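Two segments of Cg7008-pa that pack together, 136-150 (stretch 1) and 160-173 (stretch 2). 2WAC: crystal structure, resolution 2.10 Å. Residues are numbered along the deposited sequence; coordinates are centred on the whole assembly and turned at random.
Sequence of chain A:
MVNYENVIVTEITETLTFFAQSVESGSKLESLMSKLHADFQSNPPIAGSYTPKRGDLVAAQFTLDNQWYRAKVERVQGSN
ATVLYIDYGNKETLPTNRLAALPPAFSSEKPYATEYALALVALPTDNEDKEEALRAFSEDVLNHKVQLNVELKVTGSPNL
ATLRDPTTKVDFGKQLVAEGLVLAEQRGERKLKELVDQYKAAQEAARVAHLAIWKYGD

Stretch 1, residues 136-150: AFSEDVLNHKVQLNV
Stretch 2 160-173: LATLRDPTTKVDFG

A two-stranded antiparallel ladder often does two jobs at once, its backbone fixing the register while one face gathers a hydrophobic cluster, and these segments of Cg7008-pa illustrate the principle. Stretch 1 runs as helix through 136-141, turns through a type II beta turn from Val141 to His144 (Leu142 phi/psi -60/124, Asn143 71/10), and continues as strand 145-150. The turn is braced by His144 ND1, which donates to Asp140 O at 2.9 Å. Stretch 2 supplies strand 160-164, a loop with helical phi/psi at 166-168, and a helix entered at Phe172. The strand axes approach to 4.6 Å, with N-to-C directions 151° apart.

Backbone pairing sets the register. Gln147 faces Arg164 and Asn149 faces Thr162 as hydrogen-bonded pairs, with CA atoms 4.9 and 5.3 Å apart; Leu148 CA to Leu163 CA, 4.8 Å, and Val150 CA to Ala161 CA, 4.3 Å, mark the alternating non-hydrogen-bonded pairs. Gln147 N donates to Arg164 O, and Arg164 N to Gln147 O, both at 2.8 Å. Asn149 N reaches Thr162 O at 3.1 Å, and Thr162 N returns to Asn149 O at 2.9 Å. Between these rungs, CA-H...O contacts such as Leu148 CA to Thr162 O, 3.4 Å, use the remaining approach of the two backbones.

Polar chemistry occupies the face bearing Gln147, Asn149, Thr162 and Arg164. Gln147 (chi1 m, chi2 t) presents OE1 to the edge of the Arg164 guanidinium, whose NE and NH2 each donate to it at 2.9 Å. Arg164 is t, t, p along chi1 to chi3, an extended start followed by a bend. A water donates to Gln147 O at 2.9 Å and Thr162 OG1 at 3.0 Å, linking the strands again.

Apolar packing dominates the other face and carries on into the helices. Leu163 (m, t) sets CD2 3.9 Å from Val146 CG2 and 3.8 Å from Leu148 CB, while its CD1 lies 3.7 Å from Phe137 CZ, at the edge of that ring. Phe172 (chi1 m, chi2 -67°) points toward stretch 1. Val141 CG1 covers one face of its ring, 3.9 Å from the centroid in a CH-pi contact, and Val146 CG1 comes within 3.7 Å of Phe172 CE2.

The loop holds its own shape: Asp165 OD1 accepts from Thr167 N at 2.8 Å and Thr168 N at 3.0 Å. Phe172 N then donates to Leu163 O at 2.9 Å, tying the new helix back to its strand. Together the segments bury 806 Å², both sides summed.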

# COMPACT_ATOMS: atom_id res chain seq x y z
N ALA A 136 13.68 5.27 -3.11
CA ALA A 136 13.96 4.58 -4.37
C ALA A 136 12.78 3.76 -4.88
O ALA A 136 12.50 3.75 -6.08
CB ALA A 136 15.20 3.69 -4.23
N PHE A 137 12.08 3.09 -3.96
CA PHE A 137 10.94 2.24 -4.32
C PHE A 137 9.72 3.06 -4.73
O PHE A 137 9.00 2.68 -5.65
CB PHE A 137 10.59 1.28 -3.18
CG PHE A 137 9.45 0.35 -3.49
CD1 PHE A 137 9.47 -0.46 -4.63
CD2 PHE A 137 8.35 0.26 -2.63
CE1 PHE A 137 8.42 -1.32 -4.91
CE2 PHE A 137 7.30 -0.61 -2.91
CZ PHE A 137 7.33 -1.40 -4.05
N SER A 138 9.52 4.19 -4.06
CA SER A 138 8.44 5.12 -4.39
C SER A 138 8.63 5.76 -5.76
O SER A 138 7.67 5.93 -6.51
CB SER A 138 8.31 6.20 -3.32
OG SER A 138 7.28 7.12 -3.64
N GLU A 139 9.88 6.10 -6.09
CA GLU A 139 10.21 6.65 -7.40
C GLU A 139 9.96 5.61 -8.50
O GLU A 139 9.56 5.97 -9.61
CB GLU A 139 11.67 7.12 -7.44
CG GLU A 139 11.95 8.14 -8.54
CD GLU A 139 13.43 8.46 -8.69
OE1 GLU A 139 14.16 8.45 -7.68
OE2 GLU A 139 13.85 8.72 -9.84
N ASP A 140 10.20 4.34 -8.18
CA ASP A 140 9.97 3.23 -9.10
C ASP A 140 8.49 3.01 -9.43
O ASP A 140 8.13 2.88 -10.60
CB ASP A 140 10.56 1.93 -8.54
CG ASP A 140 12.08 1.89 -8.58
OD1 ASP A 140 12.70 2.68 -9.34
OD2 ASP A 140 12.67 1.06 -7.86
N VAL A 141 7.65 2.96 -8.40
CA VAL A 141 6.28 2.44 -8.57
C VAL A 141 5.11 3.36 -8.21
O VAL A 141 4.00 3.16 -8.73
CB VAL A 141 6.09 1.06 -7.85
CG1 VAL A 141 7.13 0.05 -8.32
CG2 VAL A 141 6.13 1.22 -6.33
N LEU A 142 5.32 4.34 -7.34
CA LEU A 142 4.19 5.15 -6.86
C LEU A 142 3.46 5.87 -8.00
O LEU A 142 4.07 6.60 -8.78
CB LEU A 142 4.61 6.13 -5.75
CG LEU A 142 3.46 6.81 -4.99
CD1 LEU A 142 2.78 5.85 -4.02
CD2 LEU A 142 3.96 8.04 -4.25
N ASN A 143 2.15 5.63 -8.07
CA ASN A 143 1.26 6.15 -9.12
C ASN A 143 1.45 5.54 -10.51
O ASN A 143 0.88 6.02 -11.49
CB ASN A 143 1.32 7.69 -9.20
CG ASN A 143 1.04 8.36 -7.88
OD1 ASN A 143 1.70 9.33 -7.53
ND2 ASN A 143 0.06 7.84 -7.14
N HIS A 144 2.26 4.48 -10.58
CA HIS A 144 2.55 3.84 -11.85
C HIS A 144 1.75 2.56 -12.06
O HIS A 144 1.41 1.87 -11.10
CB HIS A 144 4.05 3.52 -11.97
CG HIS A 144 4.92 4.74 -12.04
ND1 HIS A 144 6.29 4.68 -11.86
CD2 HIS A 144 4.63 6.04 -12.26
CE1 HIS A 144 6.79 5.89 -11.98
NE2 HIS A 144 5.81 6.74 -12.22
N LYS A 145 1.46 2.27 -13.33
CA LYS A 145 0.90 0.99 -13.73
C LYS A 145 2.01 -0.06 -13.74
O LYS A 145 3.01 0.08 -14.44
CB LYS A 145 0.27 1.09 -15.13
CG LYS A 145 -0.89 2.07 -15.22
CD LYS A 145 -1.46 2.12 -16.63
N VAL A 146 1.83 -1.10 -12.92
CA VAL A 146 2.80 -2.20 -12.83
C VAL A 146 2.06 -3.54 -12.84
O VAL A 146 0.84 -3.58 -12.67
CB VAL A 146 3.70 -2.10 -11.56
CG1 VAL A 146 4.56 -0.83 -11.59
CG2 VAL A 146 2.88 -2.15 -10.28
N GLN A 147 2.80 -4.63 -13.04
CA GLN A 147 2.24 -5.97 -12.99
C GLN A 147 2.51 -6.61 -11.63
O GLN A 147 3.67 -6.71 -11.21
CB GLN A 147 2.78 -6.84 -14.14
CG GLN A 147 2.35 -6.37 -15.53
CD GLN A 147 2.92 -7.22 -16.66
OE1 GLN A 147 4.10 -7.58 -16.66
NE2 GLN A 147 2.08 -7.53 -17.64
N LEU A 148 1.45 -7.03 -10.96
CA LEU A 148 1.54 -7.63 -9.63
C LEU A 148 1.31 -9.14 -9.68
O LEU A 148 0.39 -9.61 -10.35
CB LEU A 148 0.54 -6.97 -8.67
CG LEU A 148 0.40 -7.46 -7.23
CD1 LEU A 148 0.08 -6.31 -6.29
CD2 LEU A 148 -0.65 -8.58 -7.09
N ASN A 149 2.16 -9.88 -8.97
CA ASN A 149 1.94 -11.31 -8.76
C ASN A 149 1.98 -11.64 -7.27
O ASN A 149 2.93 -11.28 -6.58
CB ASN A 149 2.99 -12.14 -9.50
CG ASN A 149 2.72 -13.64 -9.41
OD1 ASN A 149 1.63 -14.11 -9.75
ND2 ASN A 149 3.72 -14.39 -8.96
N VAL A 150 0.94 -12.31 -6.79
CA VAL A 150 0.90 -12.77 -5.40
C VAL A 150 1.76 -14.03 -5.28
O VAL A 150 1.50 -15.03 -5.96
CB VAL A 150 -0.55 -13.03 -4.91
CG1 VAL A 150 -0.55 -13.61 -3.49
CG2 VAL A 150 -1.37 -11.75 -4.95
N LEU A 160 2.30 -11.71 0.31
CA LEU A 160 3.57 -11.41 -0.37
C LEU A 160 3.34 -11.25 -1.88
O LEU A 160 2.72 -12.11 -2.51
CB LEU A 160 4.61 -12.51 -0.11
CG LEU A 160 5.55 -12.42 1.10
CD1 LEU A 160 4.80 -12.30 2.43
CD2 LEU A 160 6.48 -13.63 1.13
N ALA A 161 3.84 -10.16 -2.44
CA ALA A 161 3.67 -9.88 -3.87
C ALA A 161 4.93 -9.30 -4.51
O ALA A 161 5.65 -8.51 -3.90
CB ALA A 161 2.49 -8.94 -4.08
N THR A 162 5.20 -9.71 -5.75
CA THR A 162 6.22 -9.05 -6.56
C THR A 162 5.56 -8.00 -7.45
O THR A 162 4.37 -8.10 -7.77
CB THR A 162 7.03 -10.04 -7.44
OG1 THR A 162 6.14 -10.84 -8.22
CG2 THR A 162 7.92 -10.93 -6.57
N LEU A 163 6.35 -7.00 -7.84
CA LEU A 163 5.91 -5.97 -8.77
C LEU A 163 6.87 -5.91 -9.95
O LEU A 163 8.09 -5.95 -9.77
CB LEU A 163 5.82 -4.60 -8.09
CG LEU A 163 4.80 -4.41 -6.96
CD1 LEU A 163 4.90 -2.99 -6.41
CD2 LEU A 163 3.37 -4.70 -7.43
N ARG A 164 6.31 -5.81 -11.15
CA ARG A 164 7.08 -5.90 -12.38
C ARG A 164 6.75 -4.73 -13.31
O ARG A 164 5.59 -4.32 -13.40
CB ARG A 164 6.75 -7.23 -13.07
CG ARG A 164 7.68 -7.62 -14.20
CD ARG A 164 7.43 -9.04 -14.67
NE ARG A 164 6.38 -9.12 -15.69
CZ ARG A 164 6.21 -10.16 -16.51
NH1 ARG A 164 7.02 -11.21 -16.44
NH2 ARG A 164 5.23 -10.14 -17.41
N ASP A 165 7.76 -4.20 -14.00
CA ASP A 165 7.52 -3.21 -15.05
C ASP A 165 6.92 -3.92 -16.27
O ASP A 165 7.45 -4.93 -16.72
CB ASP A 165 8.82 -2.48 -15.43
CG ASP A 165 8.57 -1.35 -16.42
OD1 ASP A 165 8.49 -1.61 -17.64
OD2 ASP A 165 8.47 -0.19 -15.97
N PRO A 166 5.81 -3.38 -16.80
CA PRO A 166 5.12 -4.02 -17.93
C PRO A 166 5.94 -4.07 -19.21
O PRO A 166 5.71 -4.94 -20.05
CB PRO A 166 3.88 -3.14 -18.14
CG PRO A 166 3.75 -2.30 -16.92
CD PRO A 166 5.14 -2.13 -16.39
N THR A 167 6.88 -3.14 -19.36
CA THR A 167 7.67 -3.04 -20.59
C THR A 167 8.98 -3.85 -20.53
O THR A 167 9.25 -4.65 -21.43
CB THR A 167 7.95 -1.56 -20.96
OG1 THR A 167 6.70 -0.91 -21.27
CG2 THR A 167 8.87 -1.45 -22.17
N THR A 168 9.76 -3.64 -19.48
CA THR A 168 11.08 -4.27 -19.36
C THR A 168 11.02 -5.62 -18.66
O THR A 168 11.93 -6.44 -18.79
CB THR A 168 12.06 -3.38 -18.56
OG1 THR A 168 11.59 -3.23 -17.22
CG2 THR A 168 12.22 -2.01 -19.21
N LYS A 169 9.93 -5.84 -17.91
CA LYS A 169 9.73 -7.04 -17.09
C LYS A 169 10.70 -7.13 -15.90
O LYS A 169 10.88 -8.21 -15.33
CB LYS A 169 9.74 -8.33 -17.93
CG LYS A 169 8.86 -8.30 -19.19
CD LYS A 169 7.40 -7.95 -18.88
CE LYS A 169 6.55 -7.93 -20.13
NZ LYS A 169 6.37 -9.28 -20.74
N VAL A 170 11.30 -6.00 -15.52
CA VAL A 170 12.17 -5.95 -14.34
C VAL A 170 11.35 -6.04 -13.06
O VAL A 170 10.39 -5.29 -12.86
CB VAL A 170 13.06 -4.67 -14.32
CG1 VAL A 170 13.83 -4.55 -13.01
CG2 VAL A 170 14.04 -4.68 -15.50
N ASP A 171 11.73 -7.00 -12.21
CA ASP A 171 11.21 -7.16 -10.86
C ASP A 171 11.76 -6.01 -9.99
O ASP A 171 12.96 -5.95 -9.73
CB ASP A 171 11.66 -8.53 -10.31
CG ASP A 171 11.20 -8.80 -8.88
OD1 ASP A 171 10.84 -7.86 -8.15
OD2 ASP A 171 11.22 -9.98 -8.48
N PHE A 172 10.87 -5.12 -9.56
CA PHE A 172 11.26 -3.91 -8.82
C PHE A 172 11.91 -4.19 -7.46
O PHE A 172 12.90 -3.55 -7.10
CB PHE A 172 10.08 -2.94 -8.66
CG PHE A 172 9.75 -2.18 -9.91
CD1 PHE A 172 10.63 -1.23 -10.43
CD2 PHE A 172 8.54 -2.39 -10.57
CE1 PHE A 172 10.31 -0.51 -11.58
CE2 PHE A 172 8.21 -1.68 -11.72
CZ PHE A 172 9.10 -0.74 -12.23
N GLY A 173 11.35 -5.13 -6.70
CA GLY A 173 11.91 -5.53 -5.41
C GLY A 173 13.30 -6.13 -5.52
O GLY A 173 14.18 -5.84 -4.70
O HOH W 1 5.41 -8.91 -10.45